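Sortase family protein (Clostridium perfringens, PDB 6IXZ) probably acts as a class C sortase, a cysteine transpeptidase of the kind that links pilin subunits covalently into pili. Local coordinates at residues Asn34-Asp39 against Gly43-Gln48. Sequence-based numbering, arbitrary orientation.
Sequences NKYNYD and GTAENQ
CE1 of the Tyr36 ring touches the methyl of Ala45, 3.9 Å from CE1 to CB, an apolar contact made obliquely to the ring plane. Farther along, the backbone O of Gln48 stands 4.4 Å from the same CE1, also oblique and too distant to be more than loose packing. With CG lying opposite the backbone N, the Tyr36 ring extends away from the helix and its far end nears the returning chain, although the bond from CA to CB does not itself aim there. Leu49 and Pro50 touch this buried ring as well, so the loop packs on it beyond Gln48.

The polar half of the contact converges on one acceptor, the backbone O of Asp39. Thr44 N donates to Asp39 O at 3.0 Å, with an N-H...O angle of 160°. Thr44 OG1 reaches the same Asp39 O at 3.1 Å from beside the carbonyl: the C=O...OG1 angle is 110°, with the donor a little out of the carbonyl plane. A chi1 of 57° sets this hydroxyl between the backbone N and carbonyl carbon of Thr44, turned back to the helix end. Ala45 N adds a third, weak bond to Asp39 O at 3.4 Å. The Thr44 and Asp39 side chains cross roughly at right angles, with OG1 packed 3.4 Å from Asp39 CB.

Gly43 has a positive phi, which turns the chain back over the helix end. Together with the bond from Thr44 N to Asp39 O, this identifies a Schellman motif with Gly43 as C-prime, closing helix 23-41 before the loop that leads to strand 60-66 of the sortase β-barrel.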
ATOM      1  N   ASN A  34       3.772  -8.616 -11.429  1.00 23.95           N
ATOM      2  CA  ASN A  34       3.810  -7.701 -12.547  1.00 22.89           C
ATOM      3  C   ASN A  34       2.743  -8.086 -13.574  1.00 23.05           C
ATOM      4  O   ASN A  34       1.990  -7.226 -14.019  1.00 19.45           O
ATOM      5  CB  ASN A  34       5.223  -7.643 -13.162  1.00 22.65           C
ATOM      6  CG  ASN A  34       6.109  -6.631 -12.471  1.00 23.99           C
ATOM      7  OD1 ASN A  34       5.612  -5.738 -11.790  1.00 21.02           O
ATOM      8  ND2 ASN A  34       7.426  -6.759 -12.642  1.00 22.15           N
ATOM      9  N   LYS A  35       2.560  -9.394 -13.795  1.00 25.28           N
ATOM     10  CA  LYS A  35       1.530  -9.921 -14.715  1.00 24.97           C
ATOM     11  C   LYS A  35       0.131  -9.595 -14.230  1.00 26.98           C
ATOM     12  O   LYS A  35      -0.739  -9.194 -15.003  1.00 29.00           O
ATOM     13  CB  LYS A  35       1.625 -11.441 -14.815  1.00 33.97           C
ATOM     14  CG  LYS A  35       2.073 -11.951 -16.165  1.00 45.34           C
ATOM     15  CD  LYS A  35       1.507 -13.337 -16.447  1.00 58.35           C
ATOM     16  CE  LYS A  35       1.552 -13.653 -17.935  1.00 64.70           C
ATOM     17  NZ  LYS A  35       1.668 -15.113 -18.210  1.00 70.98           N
ATOM     18  N   TYR A  36      -0.094  -9.833 -12.948  1.00 26.51           N
ATOM     19  CA  TYR A  36      -1.364  -9.509 -12.314  1.00 24.15           C
ATOM     20  C   TYR A  36      -1.758  -8.046 -12.506  1.00 22.32           C
ATOM     21  O   TYR A  36      -2.799  -7.752 -13.093  1.00 28.45           O
ATOM     22  CB  TYR A  36      -1.285  -9.832 -10.820  1.00 25.07           C
ATOM     23  CG  TYR A  36      -2.481  -9.330 -10.065  1.00 24.14           C
ATOM     24  CD1 TYR A  36      -3.723  -9.926 -10.237  1.00 22.89           C
ATOM     25  CD2 TYR A  36      -2.419  -8.135  -9.347  1.00 26.31           C
ATOM     26  CE1 TYR A  36      -4.839  -9.436  -9.580  1.00 25.75           C
ATOM     27  CE2 TYR A  36      -3.529  -7.637  -8.684  1.00 24.99           C
ATOM     28  CZ  TYR A  36      -4.734  -8.291  -8.800  1.00 26.12           C
ATOM     29  OH  TYR A  36      -5.828  -7.785  -8.143  1.00 27.84           O
ATOM     30  N   ASN A  37      -0.850  -7.136 -12.158  1.00 29.05           N
ATOM     31  CA  ASN A  37      -1.084  -5.681 -12.314  1.00 26.46           C
ATOM     32  C   ASN A  37      -1.424  -5.281 -13.759  1.00 24.42           C
ATOM     33  O   ASN A  37      -2.196  -4.354 -13.992  1.00 23.91           O
ATOM     34  CB  ASN A  37       0.159  -4.881 -11.845  1.00 23.55           C
ATOM     35  CG  ASN A  37       0.268  -4.776 -10.327  1.00 20.90           C
ATOM     36  OD1 ASN A  37      -0.658  -5.124  -9.590  1.00 20.57           O
ATOM     37  ND2 ASN A  37       1.382  -4.249  -9.857  1.00 18.02           N
ATOM     38  N   TYR A  38      -0.735  -5.892 -14.710  1.00 28.16           N
ATOM     39  CA  TYR A  38      -0.986  -5.653 -16.138  1.00 30.68           C
ATOM     40  C   TYR A  38      -2.357  -6.202 -16.498  1.00 29.11           C
ATOM     41  O   TYR A  38      -3.180  -5.518 -17.111  1.00 27.62           O
ATOM     42  CB  TYR A  38       0.108  -6.325 -16.983  1.00 31.82           C
ATOM     43  CG  TYR A  38      -0.169  -6.394 -18.484  1.00 37.22           C
ATOM     44  CD1 TYR A  38      -0.915  -7.433 -19.024  1.00 34.22           C
ATOM     45  CD2 TYR A  38       0.387  -5.461 -19.363  1.00 41.00           C
ATOM     46  CE1 TYR A  38      -1.155  -7.514 -20.391  1.00 38.96           C
ATOM     47  CE2 TYR A  38       0.137  -5.527 -20.730  1.00 37.62           C
ATOM     48  CZ  TYR A  38      -0.629  -6.557 -21.234  1.00 35.47           C
ATOM     49  OH  TYR A  38      -0.855  -6.649 -22.585  1.00 45.76           O
ATOM     50  N   ASP A  39      -2.619  -7.433 -16.074  1.00 33.49           N
ATOM     51  CA  ASP A  39      -3.931  -8.029 -16.273  1.00 32.76           C
ATOM     52  C   ASP A  39      -4.995  -7.190 -15.628  1.00 29.80           C
ATOM     53  O   ASP A  39      -6.128  -7.174 -16.103  1.00 30.88           O
ATOM     54  CB  ASP A  39      -4.009  -9.435 -15.686  1.00 33.13           C
ATOM     55  CG  ASP A  39      -3.359 -10.475 -16.569  1.00 35.65           C
ATOM     56  OD1 ASP A  39      -2.995 -10.148 -17.714  1.00 31.31           O
ATOM     57  OD2 ASP A  39      -3.170 -11.614 -16.089  1.00 42.02           O
ATOM     58  N   GLY A  43      -8.398  -5.337 -17.316  1.00 46.93           N
ATOM     59  CA  GLY A  43      -9.758  -5.813 -17.072  1.00 45.16           C
ATOM     60  C   GLY A  43      -9.921  -7.318 -17.179  1.00 44.30           C
ATOM     61  O   GLY A  43     -11.037  -7.811 -17.299  1.00 43.56           O
ATOM     62  N   THR A  44      -8.814  -8.052 -17.100  1.00 47.63           N
ATOM     63  CA  THR A  44      -8.854  -9.504 -17.240  1.00 46.09           C
ATOM     64  C   THR A  44      -8.603 -10.248 -15.930  1.00 43.27           C
ATOM     65  O   THR A  44      -8.802 -11.450 -15.871  1.00 36.19           O
ATOM     66  CB  THR A  44      -7.871 -10.018 -18.323  1.00 46.08           C
ATOM     67  OG1 THR A  44      -6.535  -9.598 -18.026  1.00 54.94           O
ATOM     68  CG2 THR A  44      -8.258  -9.502 -19.700  1.00 43.31           C
ATOM     69  N   ALA A  45      -8.207  -9.543 -14.868  1.00 42.22           N
ATOM     70  CA  ALA A  45      -8.099 -10.177 -13.550  1.00 38.05           C
ATOM     71  C   ALA A  45      -9.497 -10.544 -13.058  1.00 35.52           C
ATOM     72  O   ALA A  45     -10.462  -9.918 -13.438  1.00 37.19           O
ATOM     73  CB  ALA A  45      -7.418  -9.246 -12.554  1.00 35.19           C
ATOM     74  N   GLU A  46      -9.610 -11.570 -12.232  1.00 43.27           N
ATOM     75  CA  GLU A  46     -10.862 -11.810 -11.512  1.00 45.07           C
ATOM     76  C   GLU A  46     -10.754 -11.067 -10.187  1.00 50.66           C
ATOM     77  O   GLU A  46      -9.755 -10.376  -9.947  1.00 43.34           O
ATOM     78  CB  GLU A  46     -11.085 -13.304 -11.296  1.00 48.51           C
ATOM     79  CG  GLU A  46     -10.876 -14.137 -12.552  1.00 48.78           C
ATOM     80  CD  GLU A  46     -11.094 -15.620 -12.310  1.00 51.81           C
ATOM     81  OE1 GLU A  46     -11.946 -15.965 -11.462  1.00 59.87           O
ATOM     82  OE2 GLU A  46     -10.439 -16.438 -12.987  1.00 55.31           O
ATOM     83  N   ASN A  47     -11.798 -11.128  -9.366  1.00 52.86           N
ATOM     84  CA  ASN A  47     -11.837 -10.302  -8.161  1.00 52.85           C
ATOM     85  C   ASN A  47     -11.246 -11.033  -6.955  1.00 54.01           C
ATOM     86  O   ASN A  47     -11.846 -11.128  -5.880  1.00 49.72           O
ATOM     87  CB  ASN A  47     -13.246  -9.777  -7.916  1.00 59.68           C
ATOM     88  CG  ASN A  47     -13.662  -8.758  -8.962  1.00 66.56           C
ATOM     89  OD1 ASN A  47     -12.967  -7.762  -9.182  1.00 68.28           O
ATOM     90  ND2 ASN A  47     -14.736  -9.054  -9.685  1.00 70.95           N
ATOM     91  N   GLN A  48     -10.030 -11.519  -7.170  1.00 46.94           N
ATOM     92  CA  GLN A  48      -9.209 -12.128  -6.145  1.00 50.55           C
ATOM     93  C   GLN A  48      -7.856 -12.320  -6.818  1.00 40.76           C
ATOM     94  O   GLN A  48      -7.774 -12.303  -8.042  1.00 36.15           O
ATOM     95  CB  GLN A  48      -9.797 -13.470  -5.703  1.00 50.61           C
ATOM     96  CG  GLN A  48      -8.808 -14.406  -5.019  1.00 56.40           C
ATOM     97  CD  GLN A  48      -8.386 -13.949  -3.624  1.00 59.95           C
ATOM     98  OE1 GLN A  48      -7.455 -13.134  -3.463  1.00 45.42           O
ATOM     99  NE2 GLN A  48      -9.007 -14.545  -2.603  1.00 52.71           N
TER